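Local coordinates for pyruvate kinase (Cryptosporidium parvum, PDB 4DRS) that catalyses the last step of glycolysis, transferring the phosphate of phosphoenolpyruvate to ADP to give pyruvate and ATP, at the interface of chains A and B and the interface of chains A and C. Sequence-based numbering; all coordinates share one arbitrary frame. Chains: chain A/B/C, Pyruvate kinase.

Contacts 1 and 2 are neighbouring patches of one two-fold interface between chains A and B, the centres of their C-alpha atoms about 9 Å apart. They share A:Ala411, both draw on helix 408-422 of each chain, and one water site serves both. Contact 3 belongs to the separate two-fold interface of chains A and C, represented here by residues of helices 306-320 and 342-354; its C-alpha centre lies about 36 Å from that of contact 1 and about 31 Å from that of contact 2. One subunit thus meets two partners through distant surfaces, consistent with the four-chain assembly and the homotetramer typical of pyruvate kinases.

Contact 1: the interface of chains A and B. Residues chain A 408, 411-412, 415, 518-519; chain B 419, 423, 520-522.
B:Ile522, from strand 519-524 of chain B, lies against helix 408-422 of chain A and forms the tightly packed part of this patch of the interface between C-terminal alpha/beta domains. Its CG1 branch stands anti to the carbonyl carbon (chi1 -52°), carrying B:Ile522 CD1 to 3.8 Å from the methyl A:Ala411 CB. On the other branch B:Ile522 CG2 meets A:Val408 CG2 at 3.8 Å, the two side chains running past each other in opposite directions. A:Ile412 CD1 continues the apolar layer, lying 3.7 Å from the terminal methyl CE of B:Met520, which reaches it through bends at chi2 and chi3. Beside B:Ile522, B:Val423 CG1 packs on A:Ala411 CB at 3.4 Å, and that methyl is touched by two residues of chain B.

The strands meet more loosely. A:Leu519 and B:Lys521 pair in an antiparallel bridge, and the nearby bond from B:Ile522 N to A:Asn518 O is weak at 3.3 Å. The side chains of the bridged pair cross obliquely, with A:Leu519 CD1 no nearer than 4.1 Å to B:Lys521 CE.

Beyond the apolar layer the contact turns polar and hydrated. A water hydrogen-bonds to the A:Ala411 carbonyl O and to both serine hydroxyls, its link to B:Ser419 being the longest. Those hydroxyls, A:Ser415 OG and B:Ser419 OG, also bond each other at 2.5 Å, with the donor undecided.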
ATOM      1  N   VAL A 408      18.046  19.953  -6.870  1.00 44.02           N
ATOM      2  CA  VAL A 408      17.982  20.447  -5.491  1.00 43.05           C
ATOM      3  C   VAL A 408      16.678  21.198  -5.187  1.00 42.85           C
ATOM      4  O   VAL A 408      15.995  20.855  -4.218  1.00 43.48           O
ATOM      5  CB  VAL A 408      19.232  21.294  -5.116  1.00 43.24           C
ATOM      6  CG1 VAL A 408      18.986  22.133  -3.867  1.00 42.87           C
ATOM      7  CG2 VAL A 408      20.440  20.394  -4.919  1.00 43.13           C
ATOM      8  N   ALA A 411      13.766  18.858  -4.669  1.00 40.39           N
ATOM      9  CA  ALA A 411      13.916  18.097  -3.434  1.00 40.08           C
ATOM     10  C   ALA A 411      13.523  18.939  -2.217  1.00 40.24           C
ATOM     11  O   ALA A 411      12.822  18.457  -1.332  1.00 40.31           O
ATOM     12  CB  ALA A 411      15.332  17.577  -3.295  1.00 40.24           C
ATOM     13  N   ILE A 412      13.970  20.196  -2.184  1.00 40.76           N
ATOM     14  CA  ILE A 412      13.591  21.127  -1.116  1.00 41.62           C
ATOM     15  C   ILE A 412      12.071  21.299  -1.076  1.00 41.61           C
ATOM     16  O   ILE A 412      11.472  21.309   0.006  1.00 42.64           O
ATOM     17  CB  ILE A 412      14.284  22.504  -1.267  1.00 42.45           C
ATOM     18  CG1 ILE A 412      15.817  22.369  -1.230  1.00 43.98           C
ATOM     19  CG2 ILE A 412      13.808  23.483  -0.199  1.00 42.71           C
ATOM     20  CD1 ILE A 412      16.412  21.993   0.115  1.00 44.55           C
ATOM     21  N   SER A 415      10.377  18.214   0.490  1.00 41.48           N
ATOM     22  CA  SER A 415      10.631  18.171   1.916  1.00 42.64           C
ATOM     23  C   SER A 415       9.802  19.204   2.674  1.00 42.15           C
ATOM     24  O   SER A 415       9.383  18.948   3.800  1.00 41.89           O
ATOM     25  CB  SER A 415      12.122  18.327   2.197  1.00 43.64           C
ATOM     26  OG  SER A 415      12.806  17.163   1.758  1.00 44.79           O
ATOM     27  N   ASN A 518      17.235  26.329  -1.977  1.00 61.84           N
ATOM     28  CA  ASN A 518      18.207  25.321  -1.454  1.00 63.81           C
ATOM     29  C   ASN A 518      18.147  25.133   0.067  1.00 62.08           C
ATOM     30  O   ASN A 518      18.849  24.284   0.619  1.00 61.79           O
ATOM     31  CB  ASN A 518      19.634  25.680  -1.885  1.00 66.95           C
ATOM     32  CG  ASN A 518      20.164  26.920  -1.186  1.00 69.65           C
ATOM     33  OD1 ASN A 518      19.446  27.907  -1.003  1.00 69.07           O
ATOM     34  ND2 ASN A 518      21.434  26.877  -0.792  1.00 71.99           N
ATOM     35  N   LEU A 519      17.296  25.917   0.728  1.00 59.36           N
ATOM     36  CA  LEU A 519      17.198  25.924   2.185  1.00 57.93           C
ATOM     37  C   LEU A 519      15.751  25.794   2.665  1.00 56.03           C
ATOM     38  O   LEU A 519      14.833  26.359   2.075  1.00 54.54           O
ATOM     39  CB  LEU A 519      17.817  27.217   2.726  1.00 59.57           C
ATOM     40  CG  LEU A 519      18.027  27.432   4.224  1.00 60.47           C
ATOM     41  CD1 LEU A 519      19.194  28.381   4.445  1.00 62.19           C
ATOM     42  CD2 LEU A 519      16.770  27.960   4.900  1.00 59.93           C
TER
ATOM     43  N   SER B 419      15.157  13.926   1.521  1.00 43.97           N
ATOM     44  CA  SER B 419      15.925  14.756   0.596  1.00 44.03           C
ATOM     45  C   SER B 419      17.203  14.069   0.161  1.00 43.93           C
ATOM     46  O   SER B 419      17.600  14.176  -0.999  1.00 44.45           O
ATOM     47  CB  SER B 419      16.260  16.109   1.224  1.00 45.18           C
ATOM     48  OG  SER B 419      15.219  17.038   0.988  1.00 47.16           O
ATOM     49  N   VAL B 423      17.686  13.477  -4.003  1.00 42.08           N
ATOM     50  CA  VAL B 423      18.818  13.968  -4.800  1.00 42.52           C
ATOM     51  C   VAL B 423      19.949  12.941  -4.901  1.00 43.21           C
ATOM     52  O   VAL B 423      20.957  13.184  -5.572  1.00 43.19           O
ATOM     53  CB  VAL B 423      19.400  15.312  -4.281  1.00 42.33           C
ATOM     54  CG1 VAL B 423      18.374  16.432  -4.376  1.00 41.46           C
ATOM     55  CG2 VAL B 423      19.961  15.176  -2.867  1.00 41.88           C
ATOM     56  N   MET B 520      17.302  22.893   7.398  1.00 51.33           N
ATOM     57  CA  MET B 520      17.826  21.889   6.475  1.00 50.33           C
ATOM     58  C   MET B 520      18.202  22.489   5.121  1.00 49.37           C
ATOM     59  O   MET B 520      17.452  23.285   4.554  1.00 49.01           O
ATOM     60  CB  MET B 520      16.798  20.784   6.266  1.00 51.69           C
ATOM     61  CG  MET B 520      17.364  19.515   5.659  1.00 53.36           C
ATOM     62  SD  MET B 520      16.264  18.806   4.424  1.00 58.86           S
ATOM     63  CE  MET B 520      16.766  19.715   2.968  1.00 54.91           C
ATOM     64  N   LYS B 521      19.362  22.094   4.602  1.00 48.21           N
ATOM     65  CA  LYS B 521      19.786  22.510   3.267  1.00 48.47           C
ATOM     66  C   LYS B 521      20.528  21.403   2.526  1.00 47.20           C
ATOM     67  O   LYS B 521      20.964  20.419   3.132  1.00 46.31           O
ATOM     68  CB  LYS B 521      20.625  23.797   3.320  1.00 50.95           C
ATOM     69  CG  LYS B 521      21.999  23.658   3.953  1.00 53.49           C
ATOM     70  CD  LYS B 521      22.758  24.980   3.925  1.00 56.85           C
ATOM     71  CE  LYS B 521      22.335  25.897   5.068  1.00 59.98           C
ATOM     72  NZ  LYS B 521      23.084  27.188   5.079  1.00 62.75           N
ATOM     73  N   ILE B 522      20.650  21.567   1.210  1.00 45.99           N
ATOM     74  CA  ILE B 522      21.379  20.620   0.379  1.00 45.16           C
ATOM     75  C   ILE B 522      22.578  21.326  -0.244  1.00 46.48           C
ATOM     76  O   ILE B 522      22.428  22.343  -0.923  1.00 47.70           O
ATOM     77  CB  ILE B 522      20.485  19.993  -0.718  1.00 44.04           C
ATOM     78  CG1 ILE B 522      19.203  19.416  -0.101  1.00 42.58           C
ATOM     79  CG2 ILE B 522      21.257  18.927  -1.492  1.00 43.34           C
ATOM     80  CD1 ILE B 522      18.224  18.827  -1.095  1.00 42.27           C
TER
HETATM   81  O   HOH W   1      12.802  15.590  -0.696  1.00 37.30           O

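Contact 2: the interface of chains A and B. Residues chain A 399, 404-406, 411, 414; chain B 418, 422.
The CG of B:Asp422 stands anti to its carbonyl carbon (chi1 -74°) and that of A:His399 anti to its backbone N (chi1 -172°); these torsions direct carboxylate and imidazole at each other, tip to tip. This is part of the subunit interface formed by the alpha/beta domains of the pyruvate kinase family. The ring and carboxylate planes are turned 49° apart, and A:His399 CE1 lies 3.5 Å from the carboxylate carbon B:Asp422 CG; OD2 sits at the ring edge, in its plane, as does the sulfur of A:Cys414.

A:Lys404 runs alongside B:Asp422, bent at chi2 and chi4, and A:Lys404 NZ forms a long salt bridge to B:Asp422 OD1 at 3.3 Å. A:Lys404 NZ also lies 3.2 Å above the plane of the A:His399 ring, towards the rim, while B:Glu418 OE2 is on the opposite face. These charges may influence the ionisation of the imidazole.

The helix-terminal backbone supplies a firmer bond: A:Val406 N donates to B:Asp422 O at 2.8 Å, nearly straight at the hydrogen. On the far side of the aspartate a bridging water bonds OD2 of B:Asp422 at 2.7 Å and OE1 of B:Glu418 at 3.0 Å, tying both carboxylates to the A:Ala411 carbonyl.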
ATOM      1  N   HIS A 399       4.670  12.143  -5.851  1.00 49.72           N
ATOM      2  CA  HIS A 399       6.056  11.865  -5.459  1.00 51.67           C
ATOM      3  C   HIS A 399       6.602  10.607  -6.092  1.00 53.25           C
ATOM      4  O   HIS A 399       7.757  10.575  -6.526  1.00 53.20           O
ATOM      5  CB  HIS A 399       6.180  11.812  -3.939  1.00 51.98           C
ATOM      6  CG  HIS A 399       7.601  11.724  -3.442  1.00 52.91           C
ATOM      7  ND1 HIS A 399       8.433  12.778  -3.446  1.00 53.45           N
ATOM      8  CD2 HIS A 399       8.320  10.659  -2.913  1.00 54.41           C
ATOM      9  CE1 HIS A 399       9.627  12.408  -2.947  1.00 52.80           C
ATOM     10  NE2 HIS A 399       9.555  11.112  -2.622  1.00 54.47           N
ATOM     11  N   LYS A 404      13.613   9.739  -9.983  1.00 57.67           N
ATOM     12  CA  LYS A 404      14.706  10.199  -9.133  1.00 56.76           C
ATOM     13  C   LYS A 404      16.048   9.850  -9.778  1.00 56.26           C
ATOM     14  O   LYS A 404      16.135   8.865 -10.510  1.00 58.36           O
ATOM     15  CB  LYS A 404      14.594   9.575  -7.733  1.00 57.41           C
ATOM     16  CG  LYS A 404      13.208   9.667  -7.102  1.00 58.13           C
ATOM     17  CD  LYS A 404      12.874  11.077  -6.628  1.00 58.25           C
ATOM     18  CE  LYS A 404      11.381  11.257  -6.387  1.00 58.06           C
ATOM     19  NZ  LYS A 404      10.827  10.284  -5.405  1.00 61.13           N
ATOM     20  N   PRO A 405      17.101  10.652  -9.517  1.00 54.62           N
ATOM     21  CA  PRO A 405      17.161  11.842  -8.654  1.00 52.56           C
ATOM     22  C   PRO A 405      16.555  13.091  -9.288  1.00 50.69           C
ATOM     23  O   PRO A 405      16.448  13.174 -10.511  1.00 51.47           O
ATOM     24  CB  PRO A 405      18.665  12.045  -8.449  1.00 53.37           C
ATOM     25  CG  PRO A 405      19.284  11.494  -9.692  1.00 54.05           C
ATOM     26  CD  PRO A 405      18.411  10.350 -10.128  1.00 54.03           C
ATOM     27  N   VAL A 406      16.163  14.044  -8.448  1.00 48.59           N
ATOM     28  CA  VAL A 406      15.642  15.330  -8.904  1.00 47.15           C
ATOM     29  C   VAL A 406      16.692  16.413  -8.666  1.00 47.48           C
ATOM     30  O   VAL A 406      17.728  16.148  -8.053  1.00 49.17           O
ATOM     31  CB  VAL A 406      14.319  15.707  -8.191  1.00 46.63           C
ATOM     32  CG1 VAL A 406      13.193  14.772  -8.610  1.00 46.32           C
ATOM     33  CG2 VAL A 406      14.486  15.708  -6.672  1.00 46.34           C
ATOM     34  N   ALA A 411      13.766  18.858  -4.669  1.00 40.39           N
ATOM     35  CA  ALA A 411      13.916  18.097  -3.434  1.00 40.08           C
ATOM     36  C   ALA A 411      13.523  18.939  -2.217  1.00 40.24           C
ATOM     37  O   ALA A 411      12.822  18.457  -1.332  1.00 40.31           O
ATOM     38  CB  ALA A 411      15.332  17.577  -3.295  1.00 40.24           C
ATOM     39  N   CYS A 414       9.652  19.175  -2.090  1.00 41.49           N
ATOM     40  CA  CYS A 414       9.063  17.958  -1.515  1.00 43.20           C
ATOM     41  C   CYS A 414       9.190  17.890  -0.008  1.00 42.19           C
ATOM     42  O   CYS A 414       8.241  17.528   0.683  1.00 42.29           O
ATOM     43  CB  CYS A 414       9.732  16.712  -2.083  1.00 45.53           C
ATOM     44  SG  CYS A 414       9.284  16.415  -3.784  1.00 52.36           S
TER
ATOM     45  N   GLU B 418      14.508  12.013   3.496  1.00 42.97           N
ATOM     46  CA  GLU B 418      13.790  12.029   2.216  1.00 45.01           C
ATOM     47  C   GLU B 418      14.557  12.799   1.138  1.00 44.51           C
ATOM     48  O   GLU B 418      14.598  12.373  -0.012  1.00 44.92           O
ATOM     49  CB  GLU B 418      12.378  12.604   2.374  1.00 47.69           C
ATOM     50  CG  GLU B 418      11.491  12.405   1.148  1.00 51.52           C
ATOM     51  CD  GLU B 418      10.320  13.374   1.079  1.00 54.61           C
ATOM     52  OE1 GLU B 418      10.550  14.606   1.098  1.00 55.14           O
ATOM     53  OE2 GLU B 418       9.165  12.901   0.987  1.00 56.61           O
ATOM     54  N   ASP B 422      16.015  11.713  -2.462  1.00 42.27           N
ATOM     55  CA  ASP B 422      15.519  12.360  -3.676  1.00 43.18           C
ATOM     56  C   ASP B 422      16.594  12.981  -4.585  1.00 43.44           C
ATOM     57  O   ASP B 422      16.418  13.016  -5.803  1.00 43.78           O
ATOM     58  CB  ASP B 422      14.455  13.401  -3.327  1.00 44.23           C
ATOM     59  CG  ASP B 422      13.126  12.778  -2.922  1.00 45.98           C
ATOM     60  OD1 ASP B 422      12.899  11.564  -3.141  1.00 45.86           O
ATOM     61  OD2 ASP B 422      12.290  13.525  -2.382  1.00 47.79           O
TER
HETATM   62  O   HOH W   2      12.802  15.590  -0.696  1.00 37.30           O

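Contact 3: the interface of chains A and C. Residues chain A 311, 347, 350; chain C 311, 346, 350, 353.
C:Thr346 OG1 donates to A:Asp347 OD1 at 2.7 Å, a short bond joining two copies of helix 342-354. It is part of the subunit interface between chains A and C, made here by helices 306-320 and 342-354 of the pyruvate kinase barrel domain. The hydroxyl occupies the position between its own backbone N and carbonyl carbon, and meets the oxygen from above the carboxylate plane, 48° out of it. The two side chains cross rather than meeting end to end.

A:Asn350 and C:Asn350, related by the two-fold symmetry of the interface, point at each other and their amides stack, the planes only 14° apart and A:Asn350 CG 3.4 Å from C:Asn350 CG. Each amide is held by the opposite lysine. A:Lys311 NZ gives a hydrogen bond of 3.0 Å to C:Asn350 OD1, in the carbonyl plane and on a lone pair; C:Lys311 NZ repeats this on A:Asn350 OD1 at the same length. Both lysine chains run extended from helix 306-320 and bend only at the last torsion, which turns the ammonium to the amide. A:Lys311 CE also meets C:Leu353 CD1 tip to tip at 3.7 Å, an apolar contact beside the polar group.

Waters complete each lysine-amide pair and would restrain amide rotation, since the oxygen and nitrogen of one asparagine are both engaged. One water links C:Lys311 NZ, 2.8 Å away, to A:Asn350 ND2. Its counterpart lies 3.2 Å from A:Lys311 NZ and is met by C:Asn350 ND2 at 3.0 Å, with 173° at the hydrogen.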
ATOM      1  N   LYS A 311      -9.259  14.362 -18.912  1.00 38.75           N
ATOM      2  CA  LYS A 311      -8.719  13.713 -17.715  1.00 39.76           C
ATOM      3  C   LYS A 311      -7.257  13.326 -17.916  1.00 39.74           C
ATOM      4  O   LYS A 311      -6.420  13.575 -17.049  1.00 38.88           O
ATOM      5  CB  LYS A 311      -9.546  12.480 -17.325  1.00 39.46           C
ATOM      6  CG  LYS A 311     -10.867  12.787 -16.633  1.00 39.73           C
ATOM      7  CD  LYS A 311     -11.554  11.502 -16.170  1.00 40.93           C
ATOM      8  CE  LYS A 311     -12.877  11.768 -15.458  1.00 41.03           C
ATOM      9  NZ  LYS A 311     -12.740  12.528 -14.180  1.00 40.40           N
ATOM     10  N   ASP A 347     -19.123  19.677 -13.005  1.00 48.22           N
ATOM     11  CA  ASP A 347     -18.057  19.764 -14.005  1.00 47.83           C
ATOM     12  C   ASP A 347     -16.821  20.484 -13.469  1.00 46.00           C
ATOM     13  O   ASP A 347     -15.691  20.032 -13.680  1.00 44.78           O
ATOM     14  CB  ASP A 347     -18.553  20.449 -15.281  1.00 50.29           C
ATOM     15  CG  ASP A 347     -17.611  20.241 -16.462  1.00 52.93           C
ATOM     16  OD1 ASP A 347     -17.187  19.090 -16.701  1.00 55.19           O
ATOM     17  OD2 ASP A 347     -17.295  21.223 -17.160  1.00 54.80           O
ATOM     18  N   ASN A 350     -15.353  18.346 -10.515  1.00 40.48           N
ATOM     19  CA  ASN A 350     -14.585  17.219 -11.031  1.00 40.86           C
ATOM     20  C   ASN A 350     -13.328  17.632 -11.795  1.00 39.72           C
ATOM     21  O   ASN A 350     -12.356  16.877 -11.831  1.00 39.84           O
ATOM     22  CB  ASN A 350     -15.467  16.277 -11.852  1.00 41.86           C
ATOM     23  CG  ASN A 350     -16.385  15.441 -10.979  1.00 42.98           C
ATOM     24  OD1 ASN A 350     -15.927  14.652 -10.154  1.00 44.81           O
ATOM     25  ND2 ASN A 350     -17.684  15.612 -11.154  1.00 42.83           N
TER
ATOM     26  N   LYS C 311     -21.488  12.407  -3.763  1.00 42.82           N
ATOM     27  CA  LYS C 311     -20.305  11.545  -3.753  1.00 42.91           C
ATOM     28  C   LYS C 311     -20.258  10.675  -2.502  1.00 43.08           C
ATOM     29  O   LYS C 311     -19.942   9.489  -2.575  1.00 43.02           O
ATOM     30  CB  LYS C 311     -19.019  12.365  -3.890  1.00 42.93           C
ATOM     31  CG  LYS C 311     -18.774  12.888  -5.296  1.00 42.95           C
ATOM     32  CD  LYS C 311     -17.493  13.702  -5.376  1.00 43.20           C
ATOM     33  CE  LYS C 311     -17.300  14.289  -6.767  1.00 43.89           C
ATOM     34  NZ  LYS C 311     -17.172  13.249  -7.833  1.00 44.65           N
ATOM     35  N   THR C 346     -20.002  14.873 -18.850  1.00 52.70           N
ATOM     36  CA  THR C 346     -19.017  14.675 -17.786  1.00 51.87           C
ATOM     37  C   THR C 346     -19.710  14.299 -16.475  1.00 49.28           C
ATOM     38  O   THR C 346     -19.196  13.482 -15.712  1.00 46.77           O
ATOM     39  CB  THR C 346     -18.100  15.902 -17.577  1.00 53.07           C
ATOM     40  OG1 THR C 346     -18.889  17.047 -17.239  1.00 55.05           O
ATOM     41  CG2 THR C 346     -17.283  16.201 -18.832  1.00 53.93           C
ATOM     42  N   ASN C 350     -18.704  11.032 -14.560  1.00 38.96           N
ATOM     43  CA  ASN C 350     -18.203  11.074 -13.204  1.00 39.39           C
ATOM     44  C   ASN C 350     -19.100  10.357 -12.197  1.00 38.95           C
ATOM     45  O   ASN C 350     -18.611   9.846 -11.193  1.00 38.88           O
ATOM     46  CB  ASN C 350     -17.874  12.503 -12.786  1.00 40.51           C
ATOM     47  CG  ASN C 350     -16.574  12.985 -13.393  1.00 41.39           C
ATOM     48  OD1 ASN C 350     -15.522  12.381 -13.186  1.00 42.38           O
ATOM     49  ND2 ASN C 350     -16.638  14.065 -14.162  1.00 41.62           N
ATOM     50  N   LEU C 353     -17.918   6.878 -12.499  1.00 38.41           N
ATOM     51  CA  LEU C 353     -16.629   6.776 -11.821  1.00 38.49           C
ATOM     52  C   LEU C 353     -16.739   6.939 -10.299  1.00 38.70           C
ATOM     53  O   LEU C 353     -15.914   6.396  -9.567  1.00 38.58           O
ATOM     54  CB  LEU C 353     -15.609   7.745 -12.427  1.00 38.63           C
ATOM     55  CG  LEU C 353     -15.184   7.449 -13.877  1.00 38.67           C
ATOM     56  CD1 LEU C 353     -14.285   8.550 -14.411  1.00 38.84           C
ATOM     57  CD2 LEU C 353     -14.489   6.097 -14.004  1.00 38.22           C
TER
HETATM   58  O   HOH W   3     -14.074  15.218 -15.249  1.00 27.79           O
HETATM   59  O   HOH W   4     -19.366  13.778  -9.441  1.00 31.80           O